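Local coordinates for oxidoreductase, zinc-binding dehydrogenase family (Myxococcus xanthus, PDB 5K1S), which is a zinc-containing medium-chain reductase involved in an alternative de novo route to isovaleryl coenzyme A, at residues 102-107 with 312-317; 107-110 with 114-117. All blocks are in the same frame, centred on the assembly; numbering follows the deposited sequence.

Contact 1: residues 102-107 with 312-317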
loop_
_atom_site.group_PDB
_atom_site.type_symbol
_atom_site.label_atom_id
_atom_site.label_comp_id
_atom_site.label_asym_id
_atom_site.label_seq_id
_atom_site.Cartn_x
_atom_site.Cartn_y
_atom_site.Cartn_z
ATOM N N ALA A 102 -8.737 10.116 27.749
ATOM C CA ALA A 102 -8.840 10.887 26.517
ATOM C C ALA A 102 -9.517 10.024 25.464
ATOM O O ALA A 102 -9.149 8.860 25.285
ATOM C CB ALA A 102 -7.464 11.345 26.023
ATOM N N THR A 103 -10.498 10.593 24.769
ATOM C CA THR A 103 -11.308 9.830 23.831
ATOM C C THR A 103 -10.568 9.594 22.519
ATOM O O THR A 103 -9.771 10.422 22.069
ATOM C CB THR A 103 -12.623 10.555 23.541
ATOM O OG1 THR A 103 -12.344 11.862 23.022
ATOM C CG2 THR A 103 -13.469 10.678 24.805
ATOM N N LEU A 104 -10.844 8.444 21.909
ATOM C CA LEU A 104 -10.413 8.169 20.549
ATOM C C LEU A 104 -11.307 8.927 19.570
ATOM O O LEU A 104 -12.193 9.695 19.957
ATOM C CB LEU A 104 -10.455 6.667 20.265
ATOM C CG LEU A 104 -9.402 5.778 20.929
ATOM C CD1 LEU A 104 -9.759 4.317 20.732
ATOM C CD2 LEU A 104 -8.025 6.059 20.364
ATOM N N GLN A 105 -11.075 8.710 18.277
ATOM C CA GLN A 105 -11.947 9.289 17.263
ATOM C C GLN A 105 -13.209 8.452 17.088
ATOM O O GLN A 105 -14.324 8.986 17.108
ATOM C CB GLN A 105 -11.194 9.414 15.939
ATOM C CG GLN A 105 -9.983 10.343 16.008
ATOM C CD GLN A 105 -8.703 9.704 15.501
ATOM O OE1 GLN A 105 -8.655 8.507 15.223
ATOM N NE2 GLN A 105 -7.653 10.506 15.381
ATOM N N ARG A 106 -13.052 7.140 16.928
ATOM C CA ARG A 106 -14.163 6.237 16.673
ATOM C C ARG A 106 -14.055 5.017 17.578
ATOM O O ARG A 106 -13.011 4.745 18.175
ATOM C CB ARG A 106 -14.195 5.793 15.204
ATOM C CG ARG A 106 -12.934 5.062 14.763
ATOM C CD ARG A 106 -13.023 4.589 13.324
ATOM N NE ARG A 106 -13.996 3.514 13.144
ATOM C CZ ARG A 106 -13.783 2.246 13.478
ATOM N NH1 ARG A 106 -12.633 1.882 14.028
ATOM N NH2 ARG A 106 -14.724 1.336 13.270
ATOM N N MET A 107 -15.153 4.274 17.660
ATOM C CA MET A 107 -15.218 3.079 18.481
ATOM C C MET A 107 -14.772 1.856 17.682
ATOM O O MET A 107 -14.419 1.938 16.503
ATOM C CB MET A 107 -16.635 2.883 19.023
ATOM C CG MET A 107 -17.000 3.809 20.170
ATOM S SD MET A 107 -15.859 3.681 21.560
ATOM C CE MET A 107 -16.029 1.952 21.997
ATOM N N ALA A 312 -4.550 1.232 22.139
ATOM C CA ALA A 312 -3.158 1.066 22.539
ATOM C C ALA A 312 -2.291 2.197 22.005
ATOM O O ALA A 312 -1.417 2.706 22.716
ATOM C CB ALA A 312 -2.632 -0.284 22.054
ATOM N N GLU A 313 -2.515 2.600 20.752
ATOM C CA GLU A 313 -1.709 3.663 20.162
ATOM C C GLU A 313 -1.911 4.982 20.896
ATOM O O GLU A 313 -0.957 5.744 21.092
ATOM C CB GLU A 313 -2.056 3.817 18.682
ATOM C CG GLU A 313 -1.697 2.607 17.838
ATOM C CD GLU A 313 -2.490 2.538 16.549
ATOM O OE1 GLU A 313 -3.349 3.415 16.326
ATOM O OE2 GLU A 313 -2.260 1.600 15.762
ATOM N N LEU A 314 -3.147 5.275 21.305
ATOM C CA LEU A 314 -3.396 6.506 22.046
ATOM C C LEU A 314 -2.727 6.465 23.414
ATOM O O LEU A 314 -2.128 7.459 23.845
ATOM C CB LEU A 314 -4.900 6.744 22.191
ATOM C CG LEU A 314 -5.294 7.986 23.000
ATOM C CD1 LEU A 314 -4.683 9.249 22.406
ATOM C CD2 LEU A 314 -6.808 8.119 23.087
ATOM N N ASP A 315 -2.820 5.331 24.115
ATOM C CA ASP A 315 -2.102 5.190 25.377
ATOM C C ASP A 315 -0.616 5.461 25.187
ATOM O O ASP A 315 0.009 6.140 26.009
ATOM C CB ASP A 315 -2.317 3.789 25.958
ATOM C CG ASP A 315 -3.709 3.599 26.535
ATOM O OD1 ASP A 315 -4.321 4.594 26.980
ATOM O OD2 ASP A 315 -4.193 2.448 26.547
ATOM N N GLU A 316 -0.037 4.942 24.102
ATOM C CA GLU A 316 1.375 5.184 23.827
ATOM C C GLU A 316 1.618 6.634 23.425
ATOM O O GLU A 316 2.589 7.254 23.875
ATOM C CB GLU A 316 1.858 4.233 22.731
ATOM C CG GLU A 316 3.329 4.380 22.373
ATOM C CD GLU A 316 4.251 4.057 23.534
ATOM O OE1 GLU A 316 3.763 3.549 24.567
ATOM O OE2 GLU A 316 5.468 4.315 23.413
ATOM N N ALA A 317 0.751 7.188 22.576
ATOM C CA ALA A 317 0.903 8.580 22.163
ATOM C C ALA A 317 0.823 9.514 23.363
ATOM O O ALA A 317 1.653 10.417 23.520
ATOM C CB ALA A 317 -0.167 8.938 21.132
#
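L104 and L314 lie alongside each other and slide past in opposite directions; the CD2 branch of each does most of the touching. From L104 it is CD2 that reaches the helix: it rests on L314 CD2 at 3.6 Å and on L314 CB at 3.7 Å, filling the angle between the root of that side chain and its outer methyl. L104 gets there because its CG stands beside the backbone N and opposite the carbonyl carbon (chi1 -72°), which carries the branch from the turn after strand 100-103 toward helix 311-323. In L314 the first torsion is the other way, with CG anti to the backbone N (chi1 178°), and the side chain leans out from the helix over the end of the strand. The CD2 methyl of L314 is the shared surface here, meeting L104 on one hand and the strand on the other, where it approaches A102 O and lies 4.4 Å from A102 CB.

Neighbouring T103 turns its side chain away from the helix, and its OG1 bonds to A81 N and H79 O, the latter residue being a ligand of one zinc ion. On the helix, D315 OD1 bonds to R151 N, while E313 OE2 is held by H173 and T177 of helix 165-178. The result is a small apolar contact in which a helix leucine packs on the end of strand 100-103 and the turn that follows, where the chain, returning from the Rossmann-type parallel sheet, settles on the GroES-like catalytic domain of a medium-chain reductase.

Contact 2: residues 107-110 with 114-117. With ZN (zinc ion), chain E.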
loop_
_atom_site.group_PDB
_atom_site.type_symbol
_atom_site.label_atom_id
_atom_site.label_comp_id
_atom_site.label_asym_id
_atom_site.label_seq_id
_atom_site.Cartn_x
_atom_site.Cartn_y
_atom_site.Cartn_z
ATOM N N MET A 107 -15.153 4.274 17.660
ATOM C CA MET A 107 -15.218 3.079 18.481
ATOM C C MET A 107 -14.772 1.856 17.682
ATOM O O MET A 107 -14.419 1.938 16.503
ATOM C CB MET A 107 -16.635 2.883 19.023
ATOM C CG MET A 107 -17.000 3.809 20.170
ATOM S SD MET A 107 -15.859 3.681 21.560
ATOM C CE MET A 107 -16.029 1.952 21.997
ATOM N N SER A 108 -14.791 0.703 18.347
ATOM C CA SER A 108 -14.388 -0.561 17.744
ATOM C C SER A 108 -14.971 -1.680 18.594
ATOM O O SER A 108 -14.827 -1.661 19.820
ATOM C CB SER A 108 -12.860 -0.667 17.665
ATOM O OG SER A 108 -12.461 -1.909 17.117
ATOM N N CYS A 109 -15.631 -2.645 17.949
ATOM C CA CYS A 109 -16.364 -3.660 18.700
ATOM C C CYS A 109 -15.421 -4.510 19.544
ATOM O O CYS A 109 -15.686 -4.767 20.724
ATOM C CB CYS A 109 -17.179 -4.536 17.748
ATOM S SG CYS A 109 -16.218 -5.733 16.795
ATOM N N GLY A 110 -14.314 -4.957 18.956
ATOM C CA GLY A 110 -13.333 -5.749 19.666
ATOM C C GLY A 110 -13.481 -7.247 19.507
ATOM O O GLY A 110 -12.666 -7.991 20.066
ATOM N N LEU A 114 -11.207 -8.557 12.327
ATOM C CA LEU A 114 -10.339 -7.394 12.171
ATOM C C LEU A 114 -9.878 -6.868 13.524
ATOM O O LEU A 114 -8.688 -6.596 13.725
ATOM C CB LEU A 114 -11.068 -6.305 11.388
ATOM C CG LEU A 114 -11.386 -6.656 9.936
ATOM C CD1 LEU A 114 -12.471 -5.744 9.392
ATOM C CD2 LEU A 114 -10.131 -6.560 9.085
ATOM N N CYS A 115 -10.810 -6.710 14.465
ATOM C CA CYS A 115 -10.444 -6.256 15.802
ATOM C C CYS A 115 -9.475 -7.230 16.463
ATOM O O CYS A 115 -8.460 -6.820 17.038
ATOM C CB CYS A 115 -11.697 -6.080 16.660
ATOM S SG CYS A 115 -12.649 -4.575 16.325
ATOM N N ARG A 116 -9.775 -8.530 16.392
ATOM C CA ARG A 116 -8.892 -9.528 16.987
ATOM C C ARG A 116 -7.507 -9.516 16.355
ATOM O O ARG A 116 -6.560 -10.037 16.955
ATOM C CB ARG A 116 -9.509 -10.925 16.860
ATOM C CG ARG A 116 -10.885 -11.065 17.501
ATOM C CD ARG A 116 -11.266 -12.522 17.725
ATOM N NE ARG A 116 -11.170 -13.327 16.506
ATOM C CZ ARG A 116 -12.154 -13.492 15.625
ATOM N NH1 ARG A 116 -11.959 -14.249 14.552
ATOM N NH2 ARG A 116 -13.331 -12.904 15.804
ATOM N N SER A 117 -7.365 -8.937 15.165
ATOM C CA SER A 117 -6.085 -8.864 14.475
ATOM C C SER A 117 -5.346 -7.558 14.731
ATOM O O SER A 117 -4.279 -7.344 14.147
ATOM C CB SER A 117 -6.291 -9.035 12.966
ATOM O OG SER A 117 -7.081 -10.175 12.683
HETATM ZN ZN ZN E . -14.528 -5.168 15.302
#
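C109 SG and C115 SG share a zinc ion: C109 SG is bonded to the zinc at 2.3 Å. The bond from C115 SG to the zinc is 2.2 Å. C109 SG and C115 SG are 3.8 Å apart and subtend about 112° at the metal, close to the tetrahedral value. C112 and C123 supply the remaining two ligands, giving a four-cysteine site. The thiolates approach with different first torsions: C109 SG sits between its backbone N and carbonyl carbon, whereas C115 SG stands anti to its carbonyl carbon (chi1 -77°), and with these torsions the loop thiolate and the helix thiolate converge on one ion. Such a lobe, with three cysteines spaced three apart and a fourth following, corresponds to the structural zinc lobe of alcohol dehydrogenases and is probably structural here too, separate from the zinc bound by C57, H79 and C166.

In the second shell, G110 N points at C115 SG and makes a weak hydrogen bond of 3.1 Å, bent to 146°; the position of this sulfur is not certain, so the bond should be read with caution. If real, it would probably ease the negative charge of the thiolate. G110 has a positive phi, a conformation suited to glycine, as the loop turns toward helix 113-116. Farther out, R116 passes beside G110 O and its NH2 bonds to D111 O, while S117 OG bonds to A113 O where the short helix runs out.

In the fold
The two contacts begin from one run of chain: strand 100-103 ends in contact 1, and the loop that leaves it, through M107, leads into contact 2, their centres about 13 Å apart. Contact 1 is buried and joins segments 205 residues apart in sequence, through apolar side-chain packing and a methyl laid against backbone carbonyls; contact 2 lies largely at the surface, spans only a few residues, and depends on metal bonds. The difference follows from place in the fold: the interior can bring a distant helix against the sheet by apolar packing, whereas a small projecting lobe, poor in regular structure, is organised by its own zinc. Contact 2 holds two ligands of its zinc; contact 1 merely neighbours the other.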